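Local coordinates for glycerate 2-kinase (Pyrococcus horikoshii, PDB 1X3L), which catalyses the ATP-dependent phosphorylation of D-glycerate to 2-phosphoglycerate, with magnesium as cofactor, at residues Lys48-Ala59 with Asn122-Gly133; Glu111-Ala119 with Val176-Lys186. All blocks are in the same frame, centred on the assembly; numbering follows the deposited sequence.

Both contacts belong to the part of the chain built on a six-stranded parallel sheet, and their centres lie about 10 Å apart. Contact 1 pairs two inner strands of that sheet, 51-56 and 124-129; contact 2 lies over one of its faces, where helix 103-118 meets the short helical turn 180-183. Along the chain the four segments alternate: strand 51-56, helix 103-118, strand 124-129, then 176-186, which leads into strand 188-194 on the far side of 124-129. Leu-116 joins the two, since its side chain packs on Ile-54 and Val-125 of contact 1. The sheet and its helical cover thus form one alpha/beta core, with Lys-58, which probably binds substrate, just beyond a strand end.

Contact 1: Lys48-Ala59 with Asn122-Gly133; sequences KGKVYVIALGKA and NDIVFILISGGG. With SO4 (sulfate ion), chain B.
The ring of Tyr-52 meets the carboxylate of Asp-123 at its edge, OD2 lying near the ring plane 3.8 Å from CE2, with the two planes turned 67° apart. A water joins the same groups, bonded to Tyr-52 OH and donating to Asp-123 OD2. Phe-126 is likewise touched at the edge: Val-51 CG1 sits in the ring plane, 3.7 Å from CD2. Helix 103-118 packs against Tyr-52, and Ile-67 of helix 60-70 against Phe-126.

Lys-50 N donates to Asp-123 OD1 at 2.8 Å in a nearly straight bond (174°), approaching from above the carboxylate plane, while OD2 also takes a hydrogen bond from the backbone N of Arg-120. An alanine here would remove both oxygens and would probably leave the Lys-50 N-H without its mate just where the strands begin to pair. Next to it, Asn-122 ND2 donates to a lone pair of Lys-48 O.

From Lys-50 O to Ser-130 N the backbones are bonded as neighbouring parallel strands, central in a Rossmann-like alpha/beta sheet. On the face of Tyr-52, Ile-127 bends at chi2 (-65°), bringing CD1 to 3.8 Å from Ile-54 CB; on the face of Val-51, Ala-55 CB and Leu-128 CB are 3.8 Å apart.

Past the strand ends, Ala-59 N donates to Ser-130 OG at 3.0 Å, and a CB on Gly-57 would collide with that hydroxyl. Lys-58 N bonds to Gly-131 O at 2.8 Å, and the lysine's CG packs against the same oxygen; Lys-58 probably binds substrate, as in related kinases. Gly-132 N donates to O4 of a sulfate, probably from the crystallisation liquor, at 2.9 Å, and Ser-134 N and Ala-206 N also donate to it, consistent with an anion-binding loop.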
loop_
_atom_site.group_PDB
_atom_site.type_symbol
_atom_site.label_atom_id
_atom_site.label_comp_id
_atom_site.label_asym_id
_atom_site.label_seq_id
_atom_site.Cartn_x
_atom_site.Cartn_y
_atom_site.Cartn_z
ATOM N N LYS A 48 -15.475 -6.533 -26.303
ATOM C CA LYS A 48 -16.281 -6.170 -27.459
ATOM C C LYS A 48 -15.935 -4.787 -27.991
ATOM O O LYS A 48 -16.801 -4.057 -28.468
ATOM C CB LYS A 48 -17.769 -6.258 -27.106
ATOM C CG LYS A 48 -18.174 -5.509 -25.846
ATOM C CD LYS A 48 -19.583 -5.900 -25.411
ATOM C CE LYS A 48 -19.655 -7.383 -25.065
ATOM N NZ LYS A 48 -21.026 -7.823 -24.679
ATOM N N GLY A 49 -14.654 -4.441 -27.915
ATOM C CA GLY A 49 -14.200 -3.150 -28.396
ATOM C C GLY A 49 -12.700 -3.030 -28.232
ATOM O O GLY A 49 -11.982 -4.026 -28.327
ATOM N N LYS A 50 -12.221 -1.817 -27.986
ATOM C CA LYS A 50 -10.796 -1.591 -27.797
ATOM C C LYS A 50 -10.464 -1.526 -26.309
ATOM O O LYS A 50 -11.361 -1.456 -25.465
ATOM C CB LYS A 50 -10.374 -0.287 -28.476
ATOM C CG LYS A 50 -10.486 -0.308 -29.992
ATOM C CD LYS A 50 -10.057 1.022 -30.585
ATOM C CE LYS A 50 -10.145 1.001 -32.103
ATOM N NZ LYS A 50 -11.530 0.717 -32.567
ATOM N N VAL A 51 -9.174 -1.555 -25.992
ATOM C CA VAL A 51 -8.722 -1.495 -24.607
ATOM C C VAL A 51 -7.823 -0.284 -24.380
ATOM O O VAL A 51 -6.857 -0.068 -25.112
ATOM C CB VAL A 51 -7.939 -2.762 -24.215
ATOM C CG1 VAL A 51 -7.452 -2.649 -22.774
ATOM C CG2 VAL A 51 -8.821 -3.986 -24.377
ATOM N N TYR A 52 -8.152 0.500 -23.361
ATOM C CA TYR A 52 -7.385 1.690 -23.023
ATOM C C TYR A 52 -6.786 1.531 -21.630
ATOM O O TYR A 52 -7.266 0.732 -20.824
ATOM C CB TYR A 52 -8.291 2.921 -23.064
ATOM C CG TYR A 52 -8.725 3.319 -24.459
ATOM C CD1 TYR A 52 -7.864 4.025 -25.302
ATOM C CD2 TYR A 52 -9.984 2.964 -24.950
ATOM C CE1 TYR A 52 -8.244 4.370 -26.599
ATOM C CE2 TYR A 52 -10.374 3.302 -26.249
ATOM C CZ TYR A 52 -9.498 4.005 -27.068
ATOM O OH TYR A 52 -9.866 4.339 -28.352
ATOM N N VAL A 53 -5.736 2.293 -21.346
ATOM C CA VAL A 53 -5.094 2.218 -20.042
ATOM C C VAL A 53 -4.815 3.587 -19.445
ATOM O O VAL A 53 -4.248 4.458 -20.097
ATOM C CB VAL A 53 -3.742 1.461 -20.108
ATOM C CG1 VAL A 53 -3.013 1.596 -18.775
ATOM C CG2 VAL A 53 -3.971 -0.007 -20.429
ATOM N N ILE A 54 -5.227 3.767 -18.197
ATOM C CA ILE A 54 -4.978 5.001 -17.471
ATOM C C ILE A 54 -4.337 4.574 -16.153
ATOM O O ILE A 54 -5.009 4.014 -15.280
ATOM C CB ILE A 54 -6.279 5.775 -17.180
ATOM C CG1 ILE A 54 -6.893 6.271 -18.495
ATOM C CG2 ILE A 54 -5.987 6.948 -16.244
ATOM C CD1 ILE A 54 -8.243 6.960 -18.327
ATOM N N ALA A 55 -3.037 4.824 -16.024
ATOM C CA ALA A 55 -2.294 4.450 -14.829
ATOM C C ALA A 55 -1.788 5.664 -14.064
ATOM O O ALA A 55 -1.330 6.641 -14.657
ATOM C CB ALA A 55 -1.130 3.554 -15.213
ATOM N N LEU A 56 -1.871 5.589 -12.740
ATOM C CA LEU A 56 -1.431 6.669 -11.869
ATOM C C LEU A 56 -0.855 6.116 -10.569
ATOM O O LEU A 56 -1.478 5.288 -9.895
ATOM C CB LEU A 56 -2.599 7.606 -11.549
ATOM C CG LEU A 56 -3.886 6.902 -11.105
ATOM C CD1 LEU A 56 -4.444 7.564 -9.849
ATOM C CD2 LEU A 56 -4.896 6.938 -12.245
ATOM N N GLY A 57 0.335 6.592 -10.216
ATOM C CA GLY A 57 0.981 6.138 -9.005
ATOM C C GLY A 57 2.424 5.793 -9.286
ATOM O O GLY A 57 2.868 5.832 -10.431
ATOM N N LYS A 58 3.157 5.444 -8.236
ATOM C CA LYS A 58 4.563 5.100 -8.362
ATOM C C LYS A 58 4.826 3.849 -9.198
ATOM O O LYS A 58 5.918 3.688 -9.738
ATOM C CB LYS A 58 5.174 4.939 -6.968
ATOM C CG LYS A 58 5.170 6.225 -6.154
ATOM C CD LYS A 58 5.668 5.985 -4.739
ATOM C CE LYS A 58 5.608 7.257 -3.908
ATOM N NZ LYS A 58 5.973 7.001 -2.485
ATOM N N ALA A 59 3.833 2.971 -9.316
ATOM C CA ALA A 59 3.996 1.744 -10.099
ATOM C C ALA A 59 3.191 1.777 -11.399
ATOM O O ALA A 59 2.952 0.739 -12.019
ATOM C CB ALA A 59 3.580 0.537 -9.264
ATOM N N ASN A 122 -18.610 0.669 -25.587
ATOM C CA ASN A 122 -18.277 -0.731 -25.824
ATOM C C ASN A 122 -16.790 -1.036 -25.627
ATOM O O ASN A 122 -16.344 -2.156 -25.878
ATOM C CB ASN A 122 -18.707 -1.142 -27.235
ATOM C CG ASN A 122 -17.888 -0.467 -28.308
ATOM O OD1 ASN A 122 -17.794 0.760 -28.353
ATOM N ND2 ASN A 122 -17.286 -1.266 -29.182
ATOM N N ASP A 123 -16.026 -0.042 -25.184
ATOM C CA ASP A 123 -14.599 -0.235 -24.943
ATOM C C ASP A 123 -14.336 -0.516 -23.465
ATOM O O ASP A 123 -15.178 -0.244 -22.605
ATOM C CB ASP A 123 -13.796 1.004 -25.348
ATOM C CG ASP A 123 -13.929 1.334 -26.816
ATOM O OD1 ASP A 123 -13.981 0.396 -27.639
ATOM O OD2 ASP A 123 -13.964 2.539 -27.144
ATOM N N ILE A 124 -13.158 -1.058 -23.180
ATOM C CA ILE A 124 -12.759 -1.362 -21.813
ATOM C C ILE A 124 -11.638 -0.405 -21.419
ATOM O O ILE A 124 -10.712 -0.168 -22.200
ATOM C CB ILE A 124 -12.242 -2.814 -21.687
ATOM C CG1 ILE A 124 -13.380 -3.798 -21.968
ATOM C CG2 ILE A 124 -11.650 -3.047 -20.296
ATOM C CD1 ILE A 124 -12.989 -5.252 -21.805
ATOM N N VAL A 125 -11.731 0.155 -20.218
ATOM C CA VAL A 125 -10.712 1.079 -19.733
ATOM C C VAL A 125 -10.124 0.606 -18.409
ATOM O O VAL A 125 -10.816 0.568 -17.393
ATOM C CB VAL A 125 -11.283 2.499 -19.516
ATOM C CG1 VAL A 125 -10.186 3.426 -19.009
ATOM C CG2 VAL A 125 -11.881 3.034 -20.814
ATOM N N PHE A 126 -8.845 0.244 -18.429
ATOM C CA PHE A 126 -8.151 -0.197 -17.224
ATOM C C PHE A 126 -7.673 1.030 -16.455
ATOM O O PHE A 126 -7.047 1.922 -17.028
ATOM C CB PHE A 126 -6.925 -1.048 -17.584
ATOM C CG PHE A 126 -7.228 -2.499 -17.803
ATOM C CD1 PHE A 126 -7.346 -3.368 -16.725
ATOM C CD2 PHE A 126 -7.394 -3.000 -19.088
ATOM C CE1 PHE A 126 -7.623 -4.716 -16.921
ATOM C CE2 PHE A 126 -7.673 -4.347 -19.299
ATOM C CZ PHE A 126 -7.787 -5.207 -18.215
ATOM N N ILE A 127 -7.979 1.083 -15.165
ATOM C CA ILE A 127 -7.529 2.186 -14.319
ATOM C C ILE A 127 -6.566 1.507 -13.347
ATOM O O ILE A 127 -6.984 0.688 -12.532
ATOM C CB ILE A 127 -8.693 2.818 -13.527
ATOM C CG1 ILE A 127 -9.794 3.276 -14.487
ATOM C CG2 ILE A 127 -8.183 4.004 -12.716
ATOM C CD1 ILE A 127 -9.375 4.403 -15.420
ATOM N N LEU A 128 -5.279 1.828 -13.455
ATOM C CA LEU A 128 -4.255 1.219 -12.612
ATOM C C LEU A 128 -3.807 2.205 -11.532
ATOM O O LEU A 128 -3.183 3.227 -11.819
ATOM C CB LEU A 128 -3.077 0.774 -13.495
ATOM C CG LEU A 128 -3.479 -0.038 -14.742
ATOM C CD1 LEU A 128 -2.236 -0.473 -15.519
ATOM C CD2 LEU A 128 -4.286 -1.268 -14.325
ATOM N N ILE A 129 -4.125 1.883 -10.283
ATOM C CA ILE A 129 -3.813 2.765 -9.169
ATOM C C ILE A 129 -2.787 2.233 -8.163
ATOM O O ILE A 129 -2.857 1.084 -7.721
ATOM C CB ILE A 129 -5.110 3.126 -8.409
ATOM C CG1 ILE A 129 -6.175 3.602 -9.404
ATOM C CG2 ILE A 129 -4.831 4.217 -7.377
ATOM C CD1 ILE A 129 -7.549 3.878 -8.774
ATOM N N SER A 130 -1.834 3.089 -7.809
ATOM C CA SER A 130 -0.800 2.751 -6.836
ATOM C C SER A 130 -0.503 3.980 -5.980
ATOM O O SER A 130 -1.154 5.016 -6.130
ATOM C CB SER A 130 0.470 2.245 -7.529
ATOM O OG SER A 130 0.891 3.115 -8.563
ATOM N N GLY A 131 0.471 3.858 -5.081
ATOM C CA GLY A 131 0.811 4.955 -4.190
ATOM C C GLY A 131 1.238 6.252 -4.849
ATOM O O GLY A 131 1.877 6.243 -5.900
ATOM N N GLY A 132 0.874 7.369 -4.223
ATOM C CA GLY A 132 1.234 8.678 -4.748
ATOM C C GLY A 132 0.282 9.260 -5.782
ATOM O O GLY A 132 0.514 10.353 -6.306
ATOM N N GLY A 133 -0.794 8.537 -6.074
ATOM C CA GLY A 133 -1.756 9.003 -7.056
ATOM C C GLY A 133 -2.430 10.342 -6.794
ATOM O O GLY A 133 -2.878 10.994 -7.737
HETATM S S SO4 B . -1.771 8.700 -1.857
HETATM O O1 SO4 B . -3.212 8.475 -1.657
HETATM O O2 SO4 B . -1.228 9.365 -0.660
HETATM O O3 SO4 B . -1.544 9.546 -3.043
HETATM O O4 SO4 B . -1.090 7.409 -2.055
HETATM O O HOH W 1 -15.825 -4.384 -23.999
HETATM O O HOH W 2 -12.329 3.315 -29.096
#

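Contact 2: Glu111-Ala119 with Val176-Lys186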
loop_
_atom_site.group_PDB
_atom_site.type_symbol
_atom_site.label_atom_id
_atom_site.label_comp_id
_atom_site.label_asym_id
_atom_site.label_seq_id
_atom_site.Cartn_x
_atom_site.Cartn_y
_atom_site.Cartn_z
ATOM N N GLU A 111 -4.636 14.366 -19.837
ATOM C CA GLU A 111 -4.384 13.291 -20.790
ATOM C C GLU A 111 -5.367 12.152 -20.545
ATOM O O GLU A 111 -5.875 11.544 -21.488
ATOM C CB GLU A 111 -2.953 12.767 -20.636
ATOM C CG GLU A 111 -1.891 13.673 -21.221
ATOM C CD GLU A 111 -1.855 13.624 -22.738
ATOM O OE1 GLU A 111 -2.896 13.888 -23.376
ATOM O OE2 GLU A 111 -0.778 13.320 -23.292
ATOM N N ALA A 112 -5.631 11.864 -19.273
ATOM C CA ALA A 112 -6.558 10.797 -18.916
ATOM C C ALA A 112 -7.987 11.128 -19.356
ATOM O O ALA A 112 -8.696 10.265 -19.866
ATOM C CB ALA A 112 -6.517 10.543 -17.413
ATOM N N LEU A 113 -8.411 12.374 -19.158
ATOM C CA LEU A 113 -9.762 12.765 -19.557
ATOM C C LEU A 113 -9.910 12.652 -21.071
ATOM O O LEU A 113 -10.954 12.239 -21.579
ATOM C CB LEU A 113 -10.070 14.202 -19.123
ATOM C CG LEU A 113 -9.909 14.589 -17.650
ATOM C CD1 LEU A 113 -10.768 15.814 -17.380
ATOM C CD2 LEU A 113 -10.323 13.450 -16.741
ATOM N N SER A 114 -8.853 13.025 -21.786
ATOM C CA SER A 114 -8.849 12.957 -23.238
ATOM C C SER A 114 -9.117 11.522 -23.681
ATOM O O SER A 114 -9.909 11.275 -24.591
ATOM C CB SER A 114 -7.496 13.423 -23.777
ATOM O OG SER A 114 -7.387 13.161 -25.162
ATOM N N ILE A 115 -8.454 10.577 -23.022
ATOM C CA ILE A 115 -8.616 9.164 -23.332
ATOM C C ILE A 115 -10.037 8.684 -23.040
ATOM O O ILE A 115 -10.608 7.912 -23.812
ATOM C CB ILE A 115 -7.612 8.313 -22.528
ATOM C CG1 ILE A 115 -6.191 8.624 -23.007
ATOM C CG2 ILE A 115 -7.927 6.825 -22.677
ATOM C CD1 ILE A 115 -5.109 8.002 -22.163
ATOM N N LEU A 116 -10.603 9.140 -21.928
ATOM C CA LEU A 116 -11.955 8.746 -21.547
ATOM C C LEU A 116 -13.002 9.393 -22.450
ATOM O O LEU A 116 -14.129 8.909 -22.563
ATOM C CB LEU A 116 -12.221 9.114 -20.088
ATOM C CG LEU A 116 -11.412 8.317 -19.059
ATOM C CD1 LEU A 116 -11.726 8.820 -17.657
ATOM C CD2 LEU A 116 -11.745 6.838 -19.189
ATOM N N ASN A 117 -12.631 10.492 -23.090
ATOM C CA ASN A 117 -13.555 11.161 -23.989
ATOM C C ASN A 117 -13.650 10.332 -25.266
ATOM O O ASN A 117 -14.707 10.237 -25.882
ATOM C CB ASN A 117 -13.060 12.570 -24.314
ATOM C CG ASN A 117 -14.017 13.324 -25.211
ATOM O OD1 ASN A 117 -15.182 13.525 -24.860
ATOM N ND2 ASN A 117 -13.536 13.740 -26.377
ATOM N N ARG A 118 -12.533 9.712 -25.637
ATOM C CA ARG A 118 -12.454 8.886 -26.837
ATOM C C ARG A 118 -13.000 7.467 -26.652
ATOM O O ARG A 118 -13.519 6.876 -27.596
ATOM C CB ARG A 118 -11.004 8.815 -27.318
ATOM C CG ARG A 118 -10.788 7.882 -28.494
ATOM C CD ARG A 118 -9.307 7.732 -28.814
ATOM N NE ARG A 118 -9.074 6.711 -29.829
ATOM C CZ ARG A 118 -7.868 6.291 -30.200
ATOM N NH1 ARG A 118 -6.781 6.808 -29.639
ATOM N NH2 ARG A 118 -7.749 5.349 -31.128
ATOM N N ALA A 119 -12.877 6.914 -25.448
ATOM C CA ALA A 119 -13.373 5.562 -25.192
ATOM C C ALA A 119 -14.898 5.513 -25.318
ATOM O O ALA A 119 -15.597 6.384 -24.802
ATOM C CB ALA A 119 -12.942 5.094 -23.801
ATOM N N VAL A 176 -11.195 14.798 -10.723
ATOM C CA VAL A 176 -10.983 13.359 -10.884
ATOM C C VAL A 176 -11.079 12.524 -9.603
ATOM O O VAL A 176 -11.290 11.309 -9.656
ATOM C CB VAL A 176 -9.621 13.082 -11.561
ATOM C CG1 VAL A 176 -9.648 13.595 -12.994
ATOM C CG2 VAL A 176 -8.504 13.748 -10.785
ATOM N N LYS A 177 -10.930 13.169 -8.455
ATOM C CA LYS A 177 -10.999 12.463 -7.184
ATOM C C LYS A 177 -12.445 12.276 -6.732
ATOM O O LYS A 177 -13.364 12.822 -7.338
ATOM C CB LYS A 177 -10.209 13.237 -6.126
ATOM C CG LYS A 177 -8.706 13.232 -6.365
ATOM C CD LYS A 177 -8.002 14.243 -5.474
ATOM C CE LYS A 177 -6.492 14.030 -5.471
ATOM N NZ LYS A 177 -5.916 13.962 -6.836
ATOM N N GLY A 178 -12.645 11.494 -5.673
ATOM C CA GLY A 178 -13.989 11.268 -5.169
ATOM C C GLY A 178 -14.890 10.547 -6.152
ATOM O O GLY A 178 -16.069 10.885 -6.290
ATOM N N GLY A 179 -14.334 9.554 -6.839
ATOM C CA GLY A 179 -15.100 8.781 -7.802
ATOM C C GLY A 179 -15.402 9.478 -9.124
ATOM O O GLY A 179 -16.020 8.889 -10.016
ATOM N N LYS A 180 -14.954 10.721 -9.269
ATOM C CA LYS A 180 -15.232 11.469 -10.489
ATOM C C LYS A 180 -14.582 10.908 -11.745
ATOM O O LYS A 180 -15.138 11.038 -12.835
ATOM C CB LYS A 180 -14.863 12.941 -10.288
ATOM C CG LYS A 180 -15.855 13.669 -9.374
ATOM C CD LYS A 180 -15.470 15.122 -9.141
ATOM C CE LYS A 180 -16.597 15.885 -8.469
ATOM N NZ LYS A 180 -17.821 15.930 -9.338
ATOM N N LEU A 181 -13.418 10.278 -11.611
ATOM C CA LEU A 181 -12.762 9.699 -12.777
ATOM C C LEU A 181 -13.645 8.559 -13.293
ATOM O O LEU A 181 -13.880 8.436 -14.495
ATOM C CB LEU A 181 -11.369 9.163 -12.418
ATOM C CG LEU A 181 -10.494 8.693 -13.586
ATOM C CD1 LEU A 181 -10.098 9.892 -14.449
ATOM C CD2 LEU A 181 -9.244 7.994 -13.052
ATOM N N ALA A 182 -14.141 7.734 -12.379
ATOM C CA ALA A 182 -15.000 6.618 -12.758
ATOM C C ALA A 182 -16.288 7.108 -13.427
ATOM O O ALA A 182 -16.827 6.435 -14.299
ATOM C CB ALA A 182 -15.339 5.777 -11.535
ATOM N N LYS A 183 -16.779 8.276 -13.021
ATOM C CA LYS A 183 -18.001 8.815 -13.616
ATOM C C LYS A 183 -17.794 9.203 -15.077
ATOM O O LYS A 183 -18.758 9.351 -15.824
ATOM C CB LYS A 183 -18.495 10.036 -12.834
ATOM C CG LYS A 183 -19.061 9.716 -11.466
ATOM C CD LYS A 183 -19.554 10.969 -10.749
ATOM C CE LYS A 183 -20.752 11.598 -11.456
ATOM N NZ LYS A 183 -21.267 12.791 -10.718
ATOM N N MET A 184 -16.534 9.350 -15.481
ATOM C CA MET A 184 -16.204 9.733 -16.852
ATOM C C MET A 184 -16.047 8.547 -17.802
ATOM O O MET A 184 -15.882 8.736 -19.005
ATOM C CB MET A 184 -14.913 10.558 -16.872
ATOM C CG MET A 184 -14.979 11.845 -16.071
ATOM S SD MET A 184 -13.377 12.683 -15.996
ATOM C CE MET A 184 -13.572 13.870 -17.346
ATOM N N ILE A 185 -16.090 7.331 -17.268
ATOM C CA ILE A 185 -15.941 6.136 -18.099
ATOM C C ILE A 185 -17.265 5.774 -18.776
ATOM O O ILE A 185 -18.238 5.423 -18.108
ATOM C CB ILE A 185 -15.460 4.941 -17.254
ATOM C CG1 ILE A 185 -14.094 5.260 -16.629
ATOM C CG2 ILE A 185 -15.373 3.698 -18.114
ATOM C CD1 ILE A 185 -13.606 4.203 -15.651
ATOM N N LYS A 186 -17.295 5.855 -20.101
ATOM C CA LYS A 186 -18.508 5.556 -20.859
ATOM C C LYS A 186 -18.720 4.061 -21.064
ATOM O O LYS A 186 -19.855 3.607 -21.219
ATOM C CB LYS A 186 -18.466 6.259 -22.220
ATOM C CG LYS A 186 -18.254 7.759 -22.122
ATOM C CD LYS A 186 -18.166 8.416 -23.493
ATOM C CE LYS A 186 -17.803 9.890 -23.362
ATOM N NZ LYS A 186 -17.787 10.608 -24.670
HETATM O O HOH W 3 -14.915 6.338 -21.795
HETATM O O HOH W 4 -15.646 10.861 -20.853
#
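Leu-116 of helix 103-118 packs against Leu-181, Met-184 and Ile-185, and with Leu-113 it carries the apolar part of this contact. It points at the other segment and splits its two methyls: CD1 meets Leu-181 CD1 at 3.8 Å and Met-184 CB at 3.7 Å, crossing both side chains at about a right angle, while CD2 lies 3.8 Å from Ile-185 CG1. One turn earlier, Leu-113 CD2 reaches Val-176 CG1 at 3.8 Å, and the leucine crosses Met-184 obliquely. The methionine's methyl turns toward Leu-113 in a fit tighter than usual, so its exact position is doubtful. Beneath these residues lies strand 124-129, with Val-125 under Leu-116 and Ile-127 under Leu-181 and Ile-185.

The polar part gathers where the helix ends. Lys-186 runs out extended alongside Asn-117, passing Ala-119 O with CD at 3.5 Å, and its NZ makes a weak hydrogen bond of 3.3 Å to Asn-117 O. Two waters add bridges: one donates to Leu-116 O and Ala-119 O and accepts a bond from Lys-186 N, the other donates to Met-184 O, 2.8 Å from the water oxygen, and weakly to Leu-116 O.

Because no backbone-to-backbone hydrogen bond joins the two segments, they are held by apolar side-chain packing, with one weak lysine bond and two waters at the helix end, where the lysine's positive charge would probably favour the carbonyls of the C-terminus.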